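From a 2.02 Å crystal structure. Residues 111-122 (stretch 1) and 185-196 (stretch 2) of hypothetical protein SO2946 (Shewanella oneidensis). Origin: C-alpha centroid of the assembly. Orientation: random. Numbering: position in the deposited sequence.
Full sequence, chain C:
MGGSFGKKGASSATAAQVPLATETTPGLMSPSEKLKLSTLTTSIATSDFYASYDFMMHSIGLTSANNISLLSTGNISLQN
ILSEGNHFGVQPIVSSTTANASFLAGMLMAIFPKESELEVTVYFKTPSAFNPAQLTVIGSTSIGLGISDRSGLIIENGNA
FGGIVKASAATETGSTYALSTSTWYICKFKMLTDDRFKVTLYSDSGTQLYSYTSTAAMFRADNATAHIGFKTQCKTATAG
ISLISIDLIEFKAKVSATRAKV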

# COMPACT_ATOMS: atom_id res chain seq x y z
N ILE C 111 -0.94 -16.55 -10.48
CA ILE C 111 -0.55 -15.44 -11.34
C ILE C 111 0.85 -15.61 -11.92
O ILE C 111 1.29 -14.82 -12.75
CB ILE C 111 -0.69 -14.07 -10.60
CG1 ILE C 111 0.25 -14.00 -9.40
CG2 ILE C 111 -2.16 -13.81 -10.20
CD1 ILE C 111 0.45 -12.60 -8.84
N PHE C 112 1.57 -16.64 -11.46
CA PHE C 112 2.91 -16.93 -11.97
C PHE C 112 2.93 -18.37 -12.51
O PHE C 112 3.49 -19.27 -11.89
CB PHE C 112 3.98 -16.74 -10.88
CG PHE C 112 4.06 -15.33 -10.32
CD1 PHE C 112 4.34 -14.25 -11.15
CD2 PHE C 112 3.86 -15.10 -8.96
CE1 PHE C 112 4.40 -12.95 -10.64
CE2 PHE C 112 3.93 -13.82 -8.44
CZ PHE C 112 4.20 -12.73 -9.27
N PRO C 113 2.31 -18.59 -13.68
CA PRO C 113 2.38 -19.93 -14.26
C PRO C 113 3.82 -20.19 -14.74
O PRO C 113 4.61 -19.25 -14.83
CB PRO C 113 1.39 -19.86 -15.43
CG PRO C 113 1.35 -18.42 -15.80
CD PRO C 113 1.54 -17.66 -14.53
N LYS C 114 4.14 -21.45 -15.04
CA LYS C 114 5.52 -21.83 -15.40
C LYS C 114 6.17 -20.96 -16.48
O LYS C 114 7.37 -20.65 -16.42
CB LYS C 114 5.63 -23.32 -15.75
CG LYS C 114 4.82 -23.80 -16.94
CD LYS C 114 4.96 -25.30 -17.10
CE LYS C 114 4.28 -25.82 -18.35
NZ LYS C 114 2.81 -26.01 -18.13
N GLU C 115 5.38 -20.53 -17.46
CA GLU C 115 5.90 -19.71 -18.55
C GLU C 115 6.26 -18.27 -18.12
O GLU C 115 6.92 -17.54 -18.88
CB GLU C 115 4.92 -19.70 -19.74
CG GLU C 115 3.61 -19.00 -19.47
CD GLU C 115 2.50 -19.92 -18.94
OE1 GLU C 115 1.35 -19.42 -18.85
OE2 GLU C 115 2.75 -21.11 -18.64
N SER C 116 5.86 -17.87 -16.92
CA SER C 116 6.22 -16.56 -16.36
C SER C 116 7.69 -16.49 -15.92
O SER C 116 8.25 -15.39 -15.77
CB SER C 116 5.32 -16.20 -15.18
OG SER C 116 5.60 -17.00 -14.04
N GLU C 117 8.29 -17.66 -15.69
CA GLU C 117 9.68 -17.78 -15.24
C GLU C 117 9.98 -16.83 -14.08
O GLU C 117 10.98 -16.10 -14.09
CB GLU C 117 10.66 -17.54 -16.39
CG GLU C 117 10.47 -18.46 -17.57
CD GLU C 117 11.54 -18.27 -18.64
OE1 GLU C 117 11.20 -17.79 -19.74
OE2 GLU C 117 12.71 -18.58 -18.36
N LEU C 118 9.09 -16.86 -13.10
CA LEU C 118 9.21 -16.06 -11.89
C LEU C 118 10.59 -16.23 -11.24
O LEU C 118 11.12 -17.35 -11.14
CB LEU C 118 8.10 -16.43 -10.90
CG LEU C 118 8.13 -15.83 -9.48
CD1 LEU C 118 7.71 -14.37 -9.49
CD2 LEU C 118 7.24 -16.62 -8.53
N GLU C 119 11.15 -15.10 -10.83
CA GLU C 119 12.38 -15.06 -10.08
C GLU C 119 12.11 -14.40 -8.73
O GLU C 119 11.54 -13.31 -8.67
CB GLU C 119 13.41 -14.24 -10.86
CG GLU C 119 14.83 -14.49 -10.49
CD GLU C 119 15.78 -13.87 -11.49
OE1 GLU C 119 15.69 -14.21 -12.69
OE2 GLU C 119 16.60 -13.03 -11.07
N VAL C 120 12.47 -15.08 -7.65
CA VAL C 120 12.30 -14.53 -6.31
C VAL C 120 13.66 -14.43 -5.63
O VAL C 120 14.41 -15.41 -5.58
CB VAL C 120 11.34 -15.40 -5.45
CG1 VAL C 120 11.18 -14.80 -4.03
CG2 VAL C 120 9.98 -15.55 -6.13
N THR C 121 14.00 -13.23 -5.15
CA THR C 121 15.25 -13.00 -4.46
C THR C 121 14.99 -12.56 -3.02
O THR C 121 14.16 -11.69 -2.79
CB THR C 121 16.13 -11.97 -5.19
OG1 THR C 121 16.23 -12.33 -6.58
CG2 THR C 121 17.53 -11.92 -4.58
N VAL C 122 15.68 -13.19 -2.06
CA VAL C 122 15.49 -12.94 -0.63
C VAL C 122 16.82 -12.66 0.07
O VAL C 122 17.77 -13.45 -0.05
CB VAL C 122 14.80 -14.14 0.09
CG1 VAL C 122 14.62 -13.83 1.58
CG2 VAL C 122 13.45 -14.47 -0.53
N TYR C 185 22.74 -13.79 4.07
CA TYR C 185 22.78 -14.65 2.88
C TYR C 185 21.81 -14.08 1.84
O TYR C 185 20.91 -13.32 2.19
CB TYR C 185 22.36 -16.09 3.22
CG TYR C 185 23.35 -16.86 4.06
CD1 TYR C 185 24.50 -17.41 3.50
CD2 TYR C 185 23.13 -17.06 5.43
CE1 TYR C 185 25.43 -18.11 4.27
CE2 TYR C 185 24.05 -17.77 6.22
CZ TYR C 185 25.19 -18.29 5.62
OH TYR C 185 26.09 -19.00 6.38
N ILE C 186 22.01 -14.46 0.58
CA ILE C 186 21.05 -14.13 -0.48
C ILE C 186 20.63 -15.45 -1.14
O ILE C 186 21.45 -16.34 -1.33
CB ILE C 186 21.66 -13.15 -1.53
CG1 ILE C 186 22.35 -11.97 -0.84
CG2 ILE C 186 20.58 -12.66 -2.53
CD1 ILE C 186 23.27 -11.15 -1.75
N CYS C 187 19.33 -15.59 -1.43
CA CYS C 187 18.85 -16.73 -2.19
C CYS C 187 18.00 -16.27 -3.36
O CYS C 187 17.09 -15.45 -3.21
CB CYS C 187 18.06 -17.72 -1.32
SG CYS C 187 17.28 -19.08 -2.25
N LYS C 188 18.31 -16.81 -4.54
CA LYS C 188 17.47 -16.65 -5.71
C LYS C 188 16.79 -17.97 -6.06
O LYS C 188 17.44 -19.02 -6.16
CB LYS C 188 18.29 -16.11 -6.89
CG LYS C 188 17.47 -15.87 -8.16
CD LYS C 188 18.13 -14.82 -9.05
CE LYS C 188 19.52 -15.21 -9.49
NZ LYS C 188 19.93 -14.40 -10.67
N PHE C 189 15.47 -17.91 -6.21
CA PHE C 189 14.67 -19.04 -6.64
C PHE C 189 14.23 -18.72 -8.09
O PHE C 189 13.76 -17.62 -8.37
CB PHE C 189 13.48 -19.23 -5.69
CG PHE C 189 12.47 -20.25 -6.15
CD1 PHE C 189 12.40 -21.50 -5.54
CD2 PHE C 189 11.56 -19.96 -7.18
CE1 PHE C 189 11.46 -22.45 -5.95
CE2 PHE C 189 10.63 -20.90 -7.61
CZ PHE C 189 10.58 -22.15 -7.00
N LYS C 190 14.43 -19.66 -9.00
CA LYS C 190 14.12 -19.42 -10.42
C LYS C 190 13.17 -20.49 -10.96
O LYS C 190 13.49 -21.67 -10.97
CB LYS C 190 15.41 -19.35 -11.25
CG LYS C 190 15.23 -19.08 -12.76
CD LYS C 190 14.45 -17.79 -13.03
CE LYS C 190 14.69 -17.30 -14.45
NZ LYS C 190 13.63 -16.32 -14.80
N MSE C 191 11.99 -20.05 -11.38
CA MSE C 191 10.97 -20.91 -11.99
C MSE C 191 11.39 -21.21 -13.42
O MSE C 191 11.67 -20.30 -14.20
CB MSE C 191 9.61 -20.20 -11.95
CG MSE C 191 8.41 -20.95 -12.55
SE MSE C 191 6.83 -20.05 -12.35
CE MSE C 191 6.62 -20.07 -10.57
N LEU C 192 11.44 -22.49 -13.77
CA LEU C 192 11.83 -22.91 -15.11
C LEU C 192 10.57 -23.15 -15.93
O LEU C 192 9.48 -23.34 -15.37
CB LEU C 192 12.74 -24.14 -15.05
CG LEU C 192 13.99 -24.03 -14.14
CD1 LEU C 192 14.77 -25.35 -14.10
CD2 LEU C 192 14.93 -22.91 -14.54
N THR C 193 10.71 -23.13 -17.26
CA THR C 193 9.55 -23.20 -18.18
C THR C 193 8.76 -24.51 -18.13
O THR C 193 7.64 -24.58 -18.63
CB THR C 193 9.96 -22.90 -19.66
OG1 THR C 193 11.07 -23.72 -20.04
CG2 THR C 193 10.33 -21.43 -19.84
N ASP C 194 9.36 -25.56 -17.54
CA ASP C 194 8.68 -26.84 -17.31
C ASP C 194 8.20 -27.02 -15.86
O ASP C 194 7.79 -28.11 -15.46
CB ASP C 194 9.59 -28.00 -17.73
CG ASP C 194 10.93 -28.00 -17.00
OD1 ASP C 194 11.19 -27.10 -16.17
OD2 ASP C 194 11.75 -28.91 -17.27
N ASP C 195 8.26 -25.93 -15.09
CA ASP C 195 7.82 -25.87 -13.68
C ASP C 195 8.79 -26.54 -12.70
O ASP C 195 8.48 -26.69 -11.52
CB ASP C 195 6.37 -26.35 -13.47
CG ASP C 195 5.58 -25.45 -12.51
OD1 ASP C 195 5.98 -24.29 -12.27
OD2 ASP C 195 4.53 -25.90 -11.99
N ARG C 196 9.96 -26.92 -13.20
CA ARG C 196 11.07 -27.26 -12.33
C ARG C 196 11.59 -25.95 -11.76
O ARG C 196 11.12 -24.88 -12.14
CB ARG C 196 12.16 -27.99 -13.10
CG ARG C 196 11.76 -29.36 -13.63
CD ARG C 196 12.96 -30.13 -14.20
NE ARG C 196 13.61 -29.43 -15.30
CZ ARG C 196 14.90 -29.10 -15.33
NH1 ARG C 196 15.73 -29.41 -14.34
NH2 ARG C 196 15.38 -28.46 -16.39
O HOH W 1 13.53 -19.89 -16.26

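Met 191 has the largest covered area in this contact, 110 Å². It is a selenomethionine at the end of strand 185-191, and its CA-to-CB bond points toward the other stretch. Its backbone and side chain do different work. The amide donates to Leu 118: N of Met 191 lies 2.8 Å from O of Leu 118, at a nearly straight 171°. The side chain runs out with chi1 and chi2 both t, then turns at chi3 (m). This places the selenium among the residues that precede the strand of stretch 1. SE of Met 191 is 3.4 Å from O of Pro 113 and 3.5 Å from O of Phe 112. It is also 3.7 Å from OG of Ser 116. OG of Ser 116 is already engaged within its own stretch, donating to O of Pro 113 at 2.6 Å. The terminal methyl meets apolar carbon: CE of Met 191 is 3.9 Å from CB of Leu 118 and 4.3 Å from CB of Phe 112.

Lys 114 comes next, with 96 Å² covered. It begins the short 3-10 segment. Its CB points toward stretch 2, but the end of the side chain leads away. The side chain therefore makes its contacts through its aliphatic part, and the backbone adds its own: CA of Lys 114 is 3.8 Å from SE of Met 191. CD of Lys 114 packs 3.2 Å from O of Thr 193, and CB of Lys 114 lies 3.6 Å from OD1 of Asp 195. Both partners belong to the type I turn from Leu 192 to Asp 195. The turn is closed by N of Asp 195 donating to O of Leu 192 at 2.9 Å.

Glu 117, with 73 Å² covered, lies between the 3-10 segment and the strand of stretch 1. Its O accepts a hydrogen bond from NZ of Lys 190 at 2.8 Å. Its carboxylate is linked to Met 191 through water 1, which donates to OE2 of Glu 117 (2.6 Å) and to O of Met 191 (2.8 Å). CD of Glu 117 also touches CG2 of Thr 193 at 3.6 Å.

Beyond this the strands pair antiparallel, at 169°. Val 120 and Phe 189 exchange two hydrogen bonds: N of Val 120 to O of Phe 189 at 2.9 Å, and N of Phe 189 to O of Val 120 at 2.8 Å. Val 122 and Cys 187 repeat the pattern. These four side chains share one face. Glu 119, Thr 121, Lys 188 and Lys 190 share the other. There Glu 119 forms two long salt bridges, OE2 to NZ of Lys 188 and OE1 to NZ of Lys 190, both 3.6 Å.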